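Local coordinates for protein arginase (Glaciozyma antarctica, PDB 5YNL) that probably hydrolyses L-arginine to L-ornithine and urea, as a cold-adapted member of the arginase family from a psychrophilic yeast, at residues A[274-288]-A[318-331]. Residues are numbered along the deposited sequence; the frame is centred on the assembly and turned at random.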
loop_
_atom_site.group_PDB
_atom_site.type_symbol
_atom_site.label_atom_id
_atom_site.label_comp_id
_atom_site.label_asym_id
_atom_site.label_seq_id
_atom_site.Cartn_x
_atom_site.Cartn_y
_atom_site.Cartn_z
ATOM N N ASN A 274 -13.491 -7.342 3.007
ATOM C CA ASN A 274 -13.571 -7.394 4.466
ATOM C C ASN A 274 -14.999 -7.286 4.995
ATOM O O ASN A 274 -15.271 -6.442 5.857
ATOM C CB ASN A 274 -12.729 -6.250 5.048
ATOM C CG ASN A 274 -12.130 -6.592 6.386
ATOM O OD1 ASN A 274 -12.566 -7.546 7.061
ATOM N ND2 ASN A 274 -11.115 -5.818 6.788
ATOM N N PRO A 275 -15.912 -8.147 4.495
ATOM C CA PRO A 275 -17.335 -7.935 4.784
ATOM C C PRO A 275 -17.660 -7.909 6.277
ATOM O O PRO A 275 -18.470 -7.078 6.680
ATOM C CB PRO A 275 -18.027 -9.141 4.113
ATOM C CG PRO A 275 -16.951 -10.203 4.008
ATOM C CD PRO A 275 -15.676 -9.402 3.753
ATOM N N ASP A 276 -17.046 -8.782 7.071
ATOM C CA ASP A 276 -17.300 -8.834 8.514
ATOM C C ASP A 276 -16.429 -7.894 9.344
ATOM O O ASP A 276 -16.460 -7.952 10.568
ATOM C CB ASP A 276 -17.083 -10.258 9.043
ATOM C CG ASP A 276 -17.866 -11.274 8.287
ATOM O OD1 ASP A 276 -19.058 -11.023 8.002
ATOM O OD2 ASP A 276 -17.286 -12.331 7.977
ATOM N N ARG A 277 -15.645 -7.051 8.683
ATOM C CA ARG A 277 -14.700 -6.178 9.375
ATOM C C ARG A 277 -13.844 -6.907 10.412
ATOM O O ARG A 277 -13.624 -6.387 11.515
ATOM C CB ARG A 277 -15.421 -5.011 10.059
ATOM C CG ARG A 277 -16.170 -4.073 9.104
ATOM C CD ARG A 277 -15.280 -3.533 7.996
ATOM N NE ARG A 277 -16.019 -2.557 7.198
ATOM C CZ ARG A 277 -16.851 -2.873 6.208
ATOM N NH1 ARG A 277 -17.041 -4.144 5.879
ATOM N NH2 ARG A 277 -17.491 -1.922 5.552
ATOM N N THR A 278 -13.349 -8.094 10.072
ATOM C CA THR A 278 -12.475 -8.805 11.000
ATOM C C THR A 278 -11.057 -9.055 10.470
ATOM O O THR A 278 -10.209 -9.541 11.198
ATOM C CB THR A 278 -13.112 -10.120 11.492
ATOM O OG1 THR A 278 -13.695 -10.810 10.383
ATOM C CG2 THR A 278 -14.190 -9.841 12.537
ATOM N N ARG A 279 -10.800 -8.712 9.213
ATOM C CA ARG A 279 -9.476 -8.902 8.608
ATOM C C ARG A 279 -8.554 -7.700 8.791
ATOM O O ARG A 279 -8.994 -6.551 8.654
ATOM C CB ARG A 279 -9.620 -9.186 7.100
ATOM C CG ARG A 279 -10.207 -10.583 6.747
ATOM C CD ARG A 279 -10.130 -10.821 5.257
ATOM N NE ARG A 279 -10.857 -12.004 4.807
ATOM C CZ ARG A 279 -10.349 -13.235 4.736
ATOM N NH1 ARG A 279 -11.106 -14.228 4.309
ATOM N NH2 ARG A 279 -9.099 -13.481 5.096
ATOM N N PRO A 280 -7.267 -7.954 9.088
ATOM C CA PRO A 280 -6.299 -6.845 9.117
ATOM C C PRO A 280 -6.289 -6.174 7.745
ATOM O O PRO A 280 -6.520 -6.867 6.757
ATOM C CB PRO A 280 -4.953 -7.553 9.348
ATOM C CG PRO A 280 -5.311 -8.873 9.979
ATOM C CD PRO A 280 -6.628 -9.258 9.337
ATOM N N ILE A 281 -6.053 -4.868 7.676
ATOM C CA ILE A 281 -6.041 -4.178 6.393
ATOM C C ILE A 281 -4.625 -3.712 6.033
ATOM O O ILE A 281 -3.940 -3.075 6.853
ATOM C CB ILE A 281 -6.998 -2.944 6.390
ATOM C CG1 ILE A 281 -8.449 -3.392 6.182
ATOM C CG2 ILE A 281 -6.602 -1.932 5.306
ATOM C CD1 ILE A 281 -9.528 -2.324 6.593
ATOM N N HIS A 282 -4.208 -4.015 4.802
ATOM C CA HIS A 282 -2.985 -3.480 4.239
ATOM C C HIS A 282 -3.398 -2.416 3.231
ATOM O O HIS A 282 -4.001 -2.730 2.188
ATOM C CB HIS A 282 -2.156 -4.581 3.550
ATOM C CG HIS A 282 -0.748 -4.187 3.217
ATOM N ND1 HIS A 282 -0.256 -2.906 3.391
ATOM C CD2 HIS A 282 0.280 -4.904 2.707
ATOM C CE1 HIS A 282 1.007 -2.860 3.016
ATOM N NE2 HIS A 282 1.355 -4.061 2.588
ATOM N N LEU A 283 -3.102 -1.159 3.532
ATOM C CA LEU A 283 -3.437 -0.091 2.585
ATOM C C LEU A 283 -2.190 0.335 1.854
ATOM O O LEU A 283 -1.288 0.971 2.447
ATOM C CB LEU A 283 -4.072 1.127 3.277
ATOM C CG LEU A 283 -4.445 2.348 2.424
ATOM C CD1 LEU A 283 -5.408 2.006 1.253
ATOM C CD2 LEU A 283 -5.084 3.380 3.322
ATOM N N SER A 284 -2.120 -0.021 0.570
ATOM C CA SER A 284 -0.923 0.296 -0.215
ATOM C C SER A 284 -1.232 1.471 -1.140
ATOM O O SER A 284 -1.832 1.286 -2.212
ATOM C CB SER A 284 -0.463 -0.925 -1.011
ATOM O OG SER A 284 0.901 -0.796 -1.362
ATOM N N PHE A 285 -0.827 2.665 -0.707
ATOM C CA PHE A 285 -1.241 3.925 -1.329
ATOM C C PHE A 285 -0.141 4.547 -2.200
ATOM O O PHE A 285 0.934 4.900 -1.703
ATOM C CB PHE A 285 -1.637 4.939 -0.245
ATOM C CG PHE A 285 -2.599 5.990 -0.721
ATOM C CD1 PHE A 285 -2.234 6.896 -1.709
ATOM C CD2 PHE A 285 -3.868 6.070 -0.186
ATOM C CE1 PHE A 285 -3.150 7.860 -2.156
ATOM C CE2 PHE A 285 -4.758 7.022 -0.622
ATOM C CZ PHE A 285 -4.404 7.916 -1.618
ATOM N N ASP A 286 -0.417 4.690 -3.494
ATOM C CA ASP A 286 0.538 5.280 -4.406
ATOM C C ASP A 286 0.049 6.663 -4.700
ATOM O O ASP A 286 -1.090 6.853 -5.111
ATOM C CB ASP A 286 0.603 4.504 -5.712
ATOM C CG ASP A 286 1.735 4.960 -6.591
ATOM O OD1 ASP A 286 1.722 6.132 -7.031
ATOM O OD2 ASP A 286 2.658 4.153 -6.837
ATOM N N VAL A 287 0.927 7.631 -4.497
ATOM C CA VAL A 287 0.613 9.040 -4.665
ATOM C C VAL A 287 0.339 9.424 -6.127
ATOM O O VAL A 287 -0.314 10.430 -6.379
ATOM C CB VAL A 287 1.712 9.868 -3.991
ATOM C CG1 VAL A 287 1.529 11.349 -4.197
ATOM C CG2 VAL A 287 1.700 9.552 -2.513
ATOM N N ASP A 288 0.777 8.605 -7.083
ATOM C CA ASP A 288 0.422 8.842 -8.488
ATOM C C ASP A 288 -1.089 8.695 -8.792
ATOM O O ASP A 288 -1.549 9.035 -9.888
ATOM C CB ASP A 288 1.319 8.040 -9.467
ATOM C CG ASP A 288 0.771 6.633 -9.821
ATOM O OD1 ASP A 288 -0.131 6.083 -9.132
ATOM O OD2 ASP A 288 1.284 6.051 -10.812
ATOM N N ILE A 318 -10.478 4.109 6.259
ATOM C CA ILE A 318 -9.756 2.913 6.659
ATOM C C ILE A 318 -9.386 3.055 8.134
ATOM O O ILE A 318 -9.518 2.104 8.902
ATOM C CB ILE A 318 -8.487 2.728 5.828
ATOM C CG1 ILE A 318 -8.773 1.911 4.555
ATOM C CG2 ILE A 318 -7.418 1.967 6.641
ATOM C CD1 ILE A 318 -10.065 2.186 3.851
ATOM N N ALA A 319 -8.959 4.254 8.537
ATOM C CA ALA A 319 -8.519 4.471 9.917
ATOM C C ALA A 319 -9.659 4.221 10.887
ATOM O O ALA A 319 -9.439 3.627 11.958
ATOM C CB ALA A 319 -7.939 5.878 10.110
ATOM N N GLU A 320 -10.869 4.646 10.525
ATOM C CA GLU A 320 -11.983 4.498 11.458
ATOM C C GLU A 320 -12.317 3.024 11.759
ATOM O O GLU A 320 -12.901 2.726 12.801
ATOM C CB GLU A 320 -13.233 5.317 11.056
ATOM C CG GLU A 320 -14.153 4.665 10.010
ATOM C CD GLU A 320 -15.410 5.501 9.683
ATOM O OE1 GLU A 320 -15.999 5.291 8.596
ATOM O OE2 GLU A 320 -15.827 6.364 10.500
ATOM N N THR A 321 -11.905 2.104 10.882
ATOM C CA THR A 321 -12.209 0.674 11.106
ATOM C C THR A 321 -11.393 0.022 12.221
ATOM O O THR A 321 -11.789 -1.025 12.733
ATOM C CB THR A 321 -12.013 -0.204 9.844
ATOM O OG1 THR A 321 -10.634 -0.551 9.730
ATOM C CG2 THR A 321 -12.462 0.524 8.592
ATOM N N ASN A 322 -10.256 0.629 12.562
ATOM C CA ASN A 322 -9.254 0.029 13.464
ATOM C C ASN A 322 -8.569 -1.242 12.936
ATOM O O ASN A 322 -7.820 -1.888 13.667
ATOM C CB ASN A 322 -9.818 -0.218 14.879
ATOM C CG ASN A 322 -10.102 1.061 15.625
ATOM O OD1 ASN A 322 -9.284 1.988 15.622
ATOM N ND2 ASN A 322 -11.269 1.125 16.275
ATOM N N LEU A 323 -8.807 -1.582 11.669
ATOM C CA LEU A 323 -8.286 -2.834 11.100
ATOM C C LEU A 323 -6.904 -2.678 10.441
ATOM O O LEU A 323 -6.252 -3.667 10.100
ATOM C CB LEU A 323 -9.291 -3.439 10.113
ATOM C CG LEU A 323 -10.711 -3.644 10.679
ATOM C CD1 LEU A 323 -11.749 -3.760 9.564
ATOM C CD2 LEU A 323 -10.779 -4.861 11.584
ATOM N N LEU A 324 -6.453 -1.440 10.263
ATOM C CA LEU A 324 -5.200 -1.201 9.541
ATOM C C LEU A 324 -3.945 -1.698 10.302
ATOM O O LEU A 324 -3.709 -1.321 11.447
ATOM C CB LEU A 324 -5.070 0.285 9.222
ATOM C CG LEU A 324 -3.828 0.725 8.449
ATOM C CD1 LEU A 324 -3.998 0.422 6.954
ATOM C CD2 LEU A 324 -3.572 2.226 8.690
ATOM N N VAL A 325 -3.143 -2.536 9.656
ATOM C CA VAL A 325 -1.871 -2.935 10.247
ATOM C C VAL A 325 -0.676 -2.472 9.414
ATOM O O VAL A 325 0.415 -2.297 9.946
ATOM C CB VAL A 325 -1.779 -4.453 10.461
ATOM C CG1 VAL A 325 -2.799 -4.913 11.512
ATOM C CG2 VAL A 325 -1.989 -5.189 9.132
ATOM N N SER A 326 -0.885 -2.255 8.118
ATOM C CA SER A 326 0.189 -1.807 7.239
ATOM C C SER A 326 -0.248 -0.753 6.250
ATOM O O SER A 326 -1.327 -0.849 5.649
ATOM C CB SER A 326 0.806 -2.970 6.472
ATOM O OG SER A 326 1.800 -3.593 7.244
ATOM N N LEU A 327 0.620 0.238 6.084
ATOM C CA LEU A 327 0.394 1.378 5.213
ATOM C C LEU A 327 1.625 1.601 4.344
ATOM O O LEU A 327 2.739 1.791 4.877
ATOM C CB LEU A 327 0.177 2.627 6.072
ATOM C CG LEU A 327 0.172 3.992 5.380
ATOM C CD1 LEU A 327 -1.015 4.089 4.421
ATOM C CD2 LEU A 327 0.128 5.073 6.422
ATOM N N ASP A 328 1.440 1.568 3.024
ATOM C CA ASP A 328 2.485 2.014 2.115
ATOM C C ASP A 328 2.120 3.402 1.583
ATOM O O ASP A 328 0.961 3.643 1.196
ATOM C CB ASP A 328 2.609 1.105 0.897
ATOM C CG ASP A 328 2.677 -0.360 1.238
ATOM O OD1 ASP A 328 3.055 -0.737 2.374
ATOM O OD2 ASP A 328 2.359 -1.140 0.318
ATOM N N ILE A 329 3.099 4.296 1.533
ATOM C CA ILE A 329 2.915 5.570 0.860
ATOM C C ILE A 329 3.982 5.589 -0.234
ATOM O O ILE A 329 5.172 5.834 0.055
ATOM C CB ILE A 329 3.159 6.757 1.811
ATOM C CG1 ILE A 329 2.295 6.650 3.070
ATOM C CG2 ILE A 329 2.973 8.098 1.069
ATOM C CD1 ILE A 329 0.843 7.088 2.902
ATOM N N MET A 330 3.588 5.320 -1.477
ATOM C CA MET A 330 4.572 5.059 -2.518
ATOM C C MET A 330 4.707 6.213 -3.522
ATOM O O MET A 330 3.831 7.083 -3.611
ATOM C CB MET A 330 4.190 3.765 -3.244
ATOM C CG MET A 330 4.067 2.529 -2.347
ATOM S SD MET A 330 5.618 1.853 -1.693
ATOM C CE MET A 330 5.116 0.167 -1.339
ATOM N N GLU A 331 5.799 6.210 -4.277
ATOM C CA GLU A 331 6.020 7.185 -5.346
ATOM C C GLU A 331 5.827 8.645 -4.928
ATOM O O GLU A 331 5.246 9.445 -5.658
ATOM C CB GLU A 331 5.197 6.835 -6.591
ATOM C CG GLU A 331 5.649 5.534 -7.252
ATOM C CD GLU A 331 5.025 5.292 -8.625
ATOM O OE1 GLU A 331 4.881 6.264 -9.417
ATOM O OE2 GLU A 331 4.697 4.113 -8.913
#
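Neighbouring parallel strands at the centre of the arginase alpha/beta fold, 281-286 and 324-330, run 5° from exactly parallel and end at what is, by family resemblance, the metal site. A backbone ladder joins them, from Ile-281 N to Leu-323 O (2.7 Å) to Val-287 N with Met-330 O; a beta bulge shifts the register after Ile-281, whose O accepts from Val-325 N and, weakly, from Ser-326 N. Beyond the bulge, CB of Ser-326 lies over one face of the His-282 imidazole in a CH-pi contact, 3.6 Å from the centroid. With CG anti to the backbone N (chi1 -167°), that ring swings toward 324-330, and Asp-328 OD1 meets its edge 3.0 Å from CE1, the carboxylate plane nearly perpendicular. On the opposite face of the sheet, Leu-324 CD1 packs on Leu-283 CB (3.7 Å). By family resemblance, Asp-286 and Asp-288 match manganese-binding aspartates, and Glu-331 the glutamate facing the substrate's guanidinium. Asp-286 OD2 and Glu-331 OE2, both acceptors, approach to 2.9 Å without bonding; His-195 hydrogen-bonds OE2. Asp-286 OD1 accepts from Asp-288 N (2.6 Å), an Asx turn. Replacing Asp-286 by alanine would probably cost that amide its acceptor and the presumed metal a ligand. Helix 158-168 covers the His-282 side of the sheet, where Thr-161 bonds Asp-328; helix 254-273 packs against Ile-281 and Ile-318, and strand 173-177 continues the sheet beyond 281-286.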